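Local coordinates for protein glycosyl hydrolase family 88 (Pedobacter heparinus, PDB 3WIW) that probably removes the unsaturated uronic acid from the end of heparin-derived oligosaccharides, as an unsaturated glucuronyl hydrolase with an alpha6/alpha6-barrel, at residues 70-83 against 94-108. Sequence-based numbering, arbitrary orientation. Where two conformers were deposited one is given.
Sequences PRDWTTGFFPGTLW and LAAEAKRFTLALDTI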
ATOM      1  N   PRO A  70     -13.032   9.342   8.738  1.00 14.01           N
ATOM      2  CA  PRO A  70     -11.917   8.777   9.517  1.00 14.55           C
ATOM      3  C   PRO A  70     -12.002   7.280   9.798  1.00 15.97           C
ATOM      4  O   PRO A  70     -10.973   6.658  10.021  1.00 17.70           O
ATOM      5  CB  PRO A  70     -11.945   9.602  10.808  1.00 16.02           C
ATOM      6  CG  PRO A  70     -12.514  10.949  10.354  1.00 16.33           C
ATOM      7  CD  PRO A  70     -13.588  10.557   9.375  1.00 15.77           C
ATOM      8  N   ARG A  71     -13.210   6.718   9.764  0.51 15.86           N
ATOM      9  CA  ARG A  71     -13.404   5.281   9.964  0.51 17.56           C
ATOM     10  C   ARG A  71     -13.018   4.431   8.751  0.51 15.11           C
ATOM     11  O   ARG A  71     -12.863   3.213   8.856  0.51 15.38           O
ATOM     12  CB  ARG A  71     -14.868   5.000  10.302  0.51 20.74           C
ATOM     13  CG  ARG A  71     -15.798   5.225   9.128  0.51 23.62           C
ATOM     14  CD  ARG A  71     -17.197   4.725   9.409  0.51 27.08           C
ATOM     15  NE  ARG A  71     -18.094   5.067   8.314  0.51 29.45           N
ATOM     16  CZ  ARG A  71     -18.692   6.247   8.182  0.51 31.38           C
ATOM     17  NH1 ARG A  71     -19.493   6.474   7.151  0.51 32.07           N
ATOM     18  NH2 ARG A  71     -18.487   7.201   9.080  0.51 32.17           N
ATOM     19  N   ASP A  72     -12.882   5.067   7.596  1.00 13.23           N
ATOM     20  CA  ASP A  72     -12.644   4.352   6.330  1.00 12.11           C
ATOM     21  C   ASP A  72     -11.184   3.917   6.233  1.00 10.30           C
ATOM     22  O   ASP A  72     -10.274   4.722   6.454  1.00 10.84           O
ATOM     23  CB  ASP A  72     -13.025   5.295   5.183  1.00 12.08           C
ATOM     24  CG  ASP A  72     -12.902   4.678   3.808  1.00 12.35           C
ATOM     25  OD1 ASP A  72     -11.778   4.405   3.368  1.00 12.56           O
ATOM     26  OD2 ASP A  72     -13.936   4.574   3.115  1.00 14.10           O
ATOM     27  N   TRP A  73     -10.939   2.667   5.846  1.00 10.63           N
ATOM     28  CA  TRP A  73      -9.571   2.150   5.845  1.00  9.65           C
ATOM     29  C   TRP A  73      -8.613   2.889   4.909  1.00  9.02           C
ATOM     30  O   TRP A  73      -7.385   2.793   5.072  1.00  9.79           O
ATOM     31  CB  TRP A  73      -9.550   0.660   5.519  1.00 10.82           C
ATOM     32  CG  TRP A  73      -9.677   0.307   4.046  1.00 11.22           C
ATOM     33  CD1 TRP A  73     -10.831   0.110   3.346  1.00 12.66           C
ATOM     34  CD2 TRP A  73      -8.600   0.057   3.128  1.00 11.52           C
ATOM     35  NE1 TRP A  73     -10.536  -0.262   2.037  1.00 12.18           N
ATOM     36  CE2 TRP A  73      -9.171  -0.299   1.885  1.00 12.39           C
ATOM     37  CE3 TRP A  73      -7.203   0.090   3.246  1.00 12.05           C
ATOM     38  CZ2 TRP A  73      -8.396  -0.608   0.755  1.00 12.94           C
ATOM     39  CZ3 TRP A  73      -6.430  -0.216   2.133  1.00 12.16           C
ATOM     40  CH2 TRP A  73      -7.031  -0.558   0.895  1.00 12.64           C
ATOM     41  N   THR A  74      -9.157   3.607   3.922  1.00  9.33           N
ATOM     42  CA  THR A  74      -8.328   4.311   2.967  1.00  9.05           C
ATOM     43  C   THR A  74      -8.109   5.764   3.358  1.00  9.20           C
ATOM     44  O   THR A  74      -7.465   6.485   2.619  1.00  9.84           O
ATOM     45  CB  THR A  74      -8.945   4.323   1.534  1.00  9.10           C
ATOM     46  OG1 THR A  74     -10.038   5.257   1.495  1.00 10.34           O
ATOM     47  CG2 THR A  74      -9.416   2.926   1.098  1.00  9.97           C
ATOM     48  N   THR A  75      -8.612   6.198   4.520  1.00  8.94           N
ATOM     49  CA  THR A  75      -8.680   7.624   4.789  1.00 10.12           C
ATOM     50  C   THR A  75      -7.293   8.292   4.933  1.00  9.50           C
ATOM     51  O   THR A  75      -7.140   9.495   4.691  1.00 10.66           O
ATOM     52  CB  THR A  75      -9.571   7.886   6.016  1.00  9.80           C
ATOM     53  OG1 THR A  75      -9.953   9.262   6.034  1.00 10.74           O
ATOM     54  CG2 THR A  75      -8.858   7.527   7.319  1.00 11.61           C
ATOM     55  N   GLY A  76      -6.287   7.528   5.345  1.00  9.89           N
ATOM     56  CA  GLY A  76      -4.951   8.066   5.523  1.00 10.73           C
ATOM     57  C   GLY A  76      -4.166   8.272   4.247  1.00  9.42           C
ATOM     58  O   GLY A  76      -3.139   8.968   4.284  1.00  9.59           O
ATOM     59  N   PHE A  77      -4.588   7.678   3.122  1.00  8.88           N
ATOM     60  CA  PHE A  77      -3.775   7.743   1.913  1.00  9.46           C
ATOM     61  C   PHE A  77      -3.637   9.144   1.325  1.00  9.23           C
ATOM     62  O   PHE A  77      -2.542   9.536   0.960  1.00 10.61           O
ATOM     63  CB  PHE A  77      -4.281   6.774   0.842  1.00  8.74           C
ATOM     64  CG  PHE A  77      -4.063   5.330   1.212  1.00  8.21           C
ATOM     65  CD1 PHE A  77      -2.765   4.814   1.327  1.00  8.91           C
ATOM     66  CD2 PHE A  77      -5.146   4.489   1.441  1.00  9.13           C
ATOM     67  CE1 PHE A  77      -2.541   3.473   1.631  1.00  9.12           C
ATOM     68  CE2 PHE A  77      -4.942   3.144   1.768  1.00  9.09           C
ATOM     69  CZ  PHE A  77      -3.635   2.634   1.879  1.00  9.89           C
ATOM     70  N   PHE A  78      -4.724   9.909   1.227  1.00  9.39           N
ATOM     71  CA  PHE A  78      -4.648  11.251   0.641  1.00  9.98           C
ATOM     72  C   PHE A  78      -3.673  12.180   1.399  1.00  9.60           C
ATOM     73  O   PHE A  78      -2.788  12.754   0.767  1.00 10.34           O
ATOM     74  CB  PHE A  78      -6.020  11.871   0.493  1.00 10.54           C
ATOM     75  CG  PHE A  78      -5.990  13.234  -0.123  1.00 10.93           C
ATOM     76  CD1 PHE A  78      -5.589  13.408  -1.450  1.00 11.66           C
ATOM     77  CD2 PHE A  78      -6.357  14.343   0.616  1.00 11.05           C
ATOM     78  CE1 PHE A  78      -5.563  14.666  -2.020  1.00 11.10           C
ATOM     79  CE2 PHE A  78      -6.337  15.610   0.061  1.00 12.00           C
ATOM     80  CZ  PHE A  78      -5.942  15.782  -1.265  1.00 11.09           C
ATOM     81  N   PRO A  79      -3.773  12.284   2.748  1.00 10.31           N
ATOM     82  CA  PRO A  79      -2.743  13.110   3.401  1.00 11.95           C
ATOM     83  C   PRO A  79      -1.327  12.555   3.170  1.00 10.50           C
ATOM     84  O   PRO A  79      -0.394  13.330   2.983  1.00 11.00           O
ATOM     85  CB  PRO A  79      -3.135  13.106   4.881  1.00 13.09           C
ATOM     86  CG  PRO A  79      -4.224  12.090   5.029  1.00 13.23           C
ATOM     87  CD  PRO A  79      -4.847  11.880   3.667  1.00 10.45           C
ATOM     88  N   GLY A  80      -1.165  11.238   3.135  1.00 10.35           N
ATOM     89  CA  GLY A  80       0.128  10.662   2.820  1.00 11.35           C
ATOM     90  C   GLY A  80       0.636  11.077   1.454  1.00 10.37           C
ATOM     91  O   GLY A  80       1.821  11.384   1.278  1.00 11.03           O
ATOM     92  N   THR A  81      -0.260  11.093   0.477  1.00 10.59           N
ATOM     93  CA  THR A  81       0.085  11.487  -0.891  1.00  9.78           C
ATOM     94  C   THR A  81       0.515  12.952  -0.935  1.00 10.20           C
ATOM     95  O   THR A  81       1.463  13.317  -1.657  1.00 10.68           O
ATOM     96  CB  THR A  81      -1.079  11.197  -1.851  1.00 10.07           C
ATOM     97  OG1 THR A  81      -1.463   9.830  -1.665  1.00 10.03           O
ATOM     98  CG2 THR A  81      -0.660  11.404  -3.303  1.00 10.83           C
ATOM     99  N   LEU A  82      -0.147  13.788  -0.134  1.00 10.26           N
ATOM    100  CA  LEU A  82       0.262  15.181  -0.004  1.00 10.84           C
ATOM    101  C   LEU A  82       1.683  15.297   0.565  1.00 10.63           C
ATOM    102  O   LEU A  82       2.492  16.086   0.063  1.00 12.13           O
ATOM    103  CB  LEU A  82      -0.738  15.960   0.867  1.00 12.02           C
ATOM    104  CG  LEU A  82      -2.118  16.255   0.254  1.00 12.70           C
ATOM    105  CD1 LEU A  82      -3.049  16.811   1.321  1.00 13.71           C
ATOM    106  CD2 LEU A  82      -1.992  17.221  -0.937  1.00 13.87           C
ATOM    107  N   TRP A  83       2.012  14.499   1.590  1.00 11.03           N
ATOM    108  CA  TRP A  83       3.385  14.499   2.105  1.00 11.68           C
ATOM    109  C   TRP A  83       4.373  14.110   1.015  1.00 11.60           C
ATOM    110  O   TRP A  83       5.413  14.754   0.837  1.00 11.65           O
ATOM    111  CB  TRP A  83       3.550  13.572   3.322  1.00 11.44           C
ATOM    112  CG  TRP A  83       2.885  14.113   4.554  1.00 10.67           C
ATOM    113  CD1 TRP A  83       1.790  13.594   5.187  1.00 11.59           C
ATOM    114  CD2 TRP A  83       3.227  15.320   5.256  1.00 11.57           C
ATOM    115  NE1 TRP A  83       1.460  14.380   6.269  1.00 12.05           N
ATOM    116  CE2 TRP A  83       2.314  15.456   6.322  1.00 12.53           C
ATOM    117  CE3 TRP A  83       4.217  16.295   5.083  1.00 12.93           C
ATOM    118  CZ2 TRP A  83       2.361  16.530   7.221  1.00 13.23           C
ATOM    119  CZ3 TRP A  83       4.257  17.363   5.959  1.00 13.38           C
ATOM    120  CH2 TRP A  83       3.346  17.461   7.034  1.00 14.09           C
ATOM    121  N   LEU A  94       1.987  22.325  -0.364  1.00 16.34           N
ATOM    122  CA  LEU A  94       1.637  20.925  -0.180  1.00 15.89           C
ATOM    123  C   LEU A  94       1.946  20.443   1.240  1.00 15.58           C
ATOM    124  O   LEU A  94       1.214  19.628   1.772  1.00 14.79           O
ATOM    125  CB  LEU A  94       2.299  20.032  -1.232  1.00 16.25           C
ATOM    126  CG  LEU A  94       1.776  20.183  -2.668  1.00 16.73           C
ATOM    127  CD1 LEU A  94       2.403  19.116  -3.538  1.00 17.99           C
ATOM    128  CD2 LEU A  94       0.241  20.120  -2.712  1.00 16.03           C
ATOM    129  N   ALA A  95       2.998  20.962   1.863  1.00 15.70           N
ATOM    130  CA  ALA A  95       3.275  20.618   3.263  1.00 15.99           C
ATOM    131  C   ALA A  95       2.189  21.173   4.195  1.00 15.74           C
ATOM    132  O   ALA A  95       1.770  20.513   5.148  1.00 15.50           O
ATOM    133  CB  ALA A  95       4.647  21.114   3.675  1.00 17.30           C
ATOM    134  N   ALA A  96       1.734  22.389   3.913  1.00 16.30           N
ATOM    135  CA  ALA A  96       0.671  23.000   4.705  1.00 17.15           C
ATOM    136  C   ALA A  96      -0.628  22.206   4.552  1.00 16.39           C
ATOM    137  O   ALA A  96      -1.336  21.959   5.531  1.00 16.75           O
ATOM    138  CB  ALA A  96       0.473  24.468   4.328  1.00 17.53           C
ATOM    139  N   GLU A  97      -0.952  21.819   3.319  1.00 15.73           N
ATOM    140  CA  GLU A  97      -2.145  21.021   3.082  1.00 15.60           C
ATOM    141  C   GLU A  97      -2.009  19.649   3.730  1.00 13.60           C
ATOM    142  O   GLU A  97      -2.962  19.135   4.316  1.00 13.28           O
ATOM    143  CB  GLU A  97      -2.417  20.885   1.581  1.00 16.50           C
ATOM    144  CG  GLU A  97      -2.743  22.205   0.873  1.00 18.17           C
ATOM    145  CD  GLU A  97      -4.173  22.671   1.087  1.00 21.05           C
ATOM    146  OE1 GLU A  97      -4.831  22.225   2.055  1.00 21.68           O
ATOM    147  OE2 GLU A  97      -4.639  23.495   0.273  1.00 21.98           O
ATOM    148  N   ALA A  98      -0.828  19.045   3.635  1.00 13.35           N
ATOM    149  CA  ALA A  98      -0.634  17.738   4.257  1.00 12.73           C
ATOM    150  C   ALA A  98      -0.878  17.808   5.763  1.00 13.27           C
ATOM    151  O   ALA A  98      -1.514  16.926   6.308  1.00 13.33           O
ATOM    152  CB  ALA A  98       0.746  17.176   3.955  1.00 13.90           C
ATOM    153  N   LYS A  99      -0.434  18.879   6.411  1.00 13.55           N
ATOM    154  CA  LYS A  99      -0.674  19.066   7.844  1.00 13.59           C
ATOM    155  C   LYS A  99      -2.194  19.120   8.130  1.00 14.05           C
ATOM    156  O   LYS A  99      -2.692  18.409   9.006  1.00 14.25           O
ATOM    157  CB  LYS A  99       0.015  20.336   8.313  1.00 15.01           C
ATOM    158  CG  LYS A  99      -0.257  20.682   9.759  1.00 16.31           C
ATOM    159  CD  LYS A  99       0.508  21.919  10.192  1.00 18.79           C
ATOM    160  CE  LYS A  99       0.256  22.172  11.654  1.00 20.45           C
ATOM    161  NZ  LYS A  99       0.917  23.406  12.145  1.00 21.63           N
ATOM    162  N   ARG A 100      -2.917  19.958   7.387  1.00 14.41           N
ATOM    163  CA  ARG A 100      -4.367  20.118   7.574  1.00 17.33           C
ATOM    164  C   ARG A 100      -5.111  18.784   7.426  1.00 15.39           C
ATOM    165  O   ARG A 100      -5.953  18.416   8.257  1.00 16.01           O
ATOM    166  CB  ARG A 100      -4.949  21.065   6.505  1.00 21.42           C
ATOM    167  CG  ARG A 100      -4.874  22.539   6.762  1.00 25.14           C
ATOM    168  CD  ARG A 100      -6.091  23.221   6.105  1.00 25.01           C
ATOM    169  NE  ARG A 100      -6.256  22.914   4.685  1.00 25.77           N
ATOM    170  CZ  ARG A 100      -7.432  22.843   4.066  1.00 25.73           C
ATOM    171  NH1 ARG A 100      -7.486  22.576   2.772  1.00 25.53           N
ATOM    172  NH2 ARG A 100      -8.559  23.033   4.736  1.00 26.21           N
ATOM    173  N   PHE A 101      -4.815  18.068   6.346  1.00 13.43           N
ATOM    174  CA  PHE A 101      -5.506  16.803   6.078  1.00 12.24           C
ATOM    175  C   PHE A 101      -5.062  15.679   7.035  1.00 11.82           C
ATOM    176  O   PHE A 101      -5.820  14.750   7.297  1.00 12.86           O
ATOM    177  CB  PHE A 101      -5.359  16.418   4.595  1.00 12.28           C
ATOM    178  CG  PHE A 101      -6.279  17.196   3.682  1.00 11.93           C
ATOM    179  CD1 PHE A 101      -5.914  18.440   3.186  1.00 12.81           C
ATOM    180  CD2 PHE A 101      -7.528  16.687   3.347  1.00 12.18           C
ATOM    181  CE1 PHE A 101      -6.787  19.165   2.360  1.00 13.82           C
ATOM    182  CE2 PHE A 101      -8.396  17.396   2.506  1.00 12.78           C
ATOM    183  CZ  PHE A 101      -8.023  18.632   2.019  1.00 13.86           C
ATOM    184  N   THR A 102      -3.838  15.762   7.549  1.00 11.37           N
ATOM    185  CA  THR A 102      -3.374  14.803   8.552  1.00 12.30           C
ATOM    186  C   THR A 102      -4.074  14.995   9.899  1.00 12.69           C
ATOM    187  O   THR A 102      -4.618  14.051  10.474  1.00 13.38           O
ATOM    188  CB  THR A 102      -1.833  14.858   8.720  1.00 12.50           C
ATOM    189  OG1 THR A 102      -1.228  14.473   7.483  1.00 12.20           O
ATOM    190  CG2 THR A 102      -1.355  13.898   9.789  1.00 12.22           C
ATOM    191  N   LEU A 103      -4.094  16.234  10.386  1.00 13.18           N
ATOM    192  CA  LEU A 103      -4.566  16.483  11.756  1.00 13.12           C
ATOM    193  C   LEU A 103      -6.060  16.233  11.901  1.00 13.39           C
ATOM    194  O   LEU A 103      -6.553  16.034  13.012  1.00 14.71           O
ATOM    195  CB  LEU A 103      -4.208  17.891  12.250  1.00 14.59           C
ATOM    196  CG  LEU A 103      -2.710  18.130  12.431  1.00 15.97           C
ATOM    197  CD1 LEU A 103      -2.419  19.621  12.728  1.00 16.93           C
ATOM    198  CD2 LEU A 103      -2.128  17.240  13.552  1.00 16.30           C
ATOM    199  N   ALA A 104      -6.784  16.240  10.778  1.00 13.78           N
ATOM    200  CA  ALA A 104      -8.208  15.914  10.792  1.00 14.89           C
ATOM    201  C   ALA A 104      -8.463  14.438  11.122  1.00 13.60           C
ATOM    202  O   ALA A 104      -9.613  14.054  11.329  1.00 14.63           O
ATOM    203  CB  ALA A 104      -8.861  16.265   9.464  1.00 15.58           C
ATOM    204  N   LEU A 105      -7.405  13.621  11.171  1.00 12.79           N
ATOM    205  CA  LEU A 105      -7.544  12.189  11.426  1.00 12.39           C
ATOM    206  C   LEU A 105      -7.224  11.792  12.876  1.00 12.71           C
ATOM    207  O   LEU A 105      -7.048  10.611  13.194  1.00 13.14           O
ATOM    208  CB  LEU A 105      -6.679  11.397  10.449  1.00 11.77           C
ATOM    209  CG  LEU A 105      -7.090  11.545   8.974  1.00 12.85           C
ATOM    210  CD1 LEU A 105      -6.251  10.641   8.080  1.00 13.43           C
ATOM    211  CD2 LEU A 105      -8.600  11.293   8.785  1.00 14.13           C
ATOM    212  N   ASP A 106      -7.174  12.779  13.770  1.00 14.00           N
ATOM    213  CA  ASP A 106      -6.802  12.584  15.165  1.00 14.47           C
ATOM    214  C   ASP A 106      -7.574  11.442  15.827  1.00 14.60           C
ATOM    215  O   ASP A 106      -6.999  10.674  16.601  1.00 14.20           O
ATOM    216  CB  ASP A 106      -7.036  13.899  15.909  1.00 15.09           C
ATOM    217  CG  ASP A 106      -6.724  13.796  17.386  1.00 17.64           C
ATOM    218  OD1 ASP A 106      -7.621  13.392  18.156  1.00 19.13           O
ATOM    219  OD2 ASP A 106      -5.578  14.104  17.783  1.00 19.26           O
ATOM    220  N   THR A 107      -8.868  11.319  15.521  0.54 13.61           N
ATOM    221  CA  THR A 107      -9.719  10.327  16.193  0.54 13.84           C
ATOM    222  C   THR A 107      -9.281   8.882  15.951  0.54 13.21           C
ATOM    223  O   THR A 107      -9.634   7.984  16.721  0.54 13.98           O
ATOM    224  CB  THR A 107     -11.222  10.461  15.818  0.54 14.73           C
ATOM    225  OG1 THR A 107     -11.374  10.422  14.391  0.54 16.30           O
ATOM    226  CG2 THR A 107     -11.836  11.752  16.384  0.54 14.90           C
ATOM    227  N   ILE A 108      -8.516   8.650  14.886  1.00 12.16           N
ATOM    228  CA  ILE A 108      -8.117   7.282  14.562  1.00 12.21           C
ATOM    229  C   ILE A 108      -7.219   6.670  15.643  1.00 11.80           C
ATOM    230  O   ILE A 108      -7.128   5.461  15.773  1.00 11.97           O
ATOM    231  CB  ILE A 108      -7.476   7.189  13.175  1.00 12.66           C
ATOM    232  CG1 ILE A 108      -8.417   7.816  12.146  1.00 14.25           C
ATOM    233  CG2 ILE A 108      -7.200   5.731  12.800  1.00 13.44           C
ATOM    234  CD1 ILE A 108      -7.838   7.797  10.753  1.00 14.96           C
TER
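Helix 77-83 packs against helix 94-103 nearly antiparallel, their axes crossing at -159° and approaching to 8.3 Å, with Leu82 and Ala98 nearest in CA position. The small methyl of Ala98 permits this closeness: its CB abuts Leu82 CB on one flank and lies over the indole face of Trp83 on the other, a CH-pi contact 3.4 Å from the centroid of the five-membered ring. At the indole's edge, Trp83 NE1 donates a hydrogen bond to Thr102 OG1 (3.0 Å), tilted from the ring plane. Thr102 OG1 in turn donates to Ala98 O (2.7 Å), which the amide of Thr102 reaches from the opposite face of the carbonyl. With CG turned anti to its own carbonyl carbon (chi1 -71°), Trp83 lays its ring along the partner helix. A leucine here would probably leave the Thr102 hydroxyl without its indole donor and uncover the Ala98 methyl. Leu82 is a knob in the hole formed by Leu94, Glu97, Ala98 and Phe101, its CD1 3.8 Å from Phe101 CD1. One turn earlier, Phe78 directs its CE2 edge at the face of Phe101 in a T-shaped stack, planes at 85°; helix 30-49 touches both side chains, through Ala46 and Ala47. Pro79 fits between Phe101 and Thr102, its CG also meeting Leu105 CD1. Beyond the helices, Leu105 and Ile108 meet Thr75 tip to tip; Ile108 CD1 lies 3.6 Å from Thr75 CG2, while Thr75 OG1 is hydrogen-bonded to Ala68 O and Asn55 ND2. Pro70 closes this end over Leu105, Thr107 and Ile108. The arrangement is a helical hairpin of the alpha6/alpha6-barrel of family 88 hydrolases, and its Ile108 end lies about 8 Å, side chain to side chain, from Asp116, the predicted nucleophile.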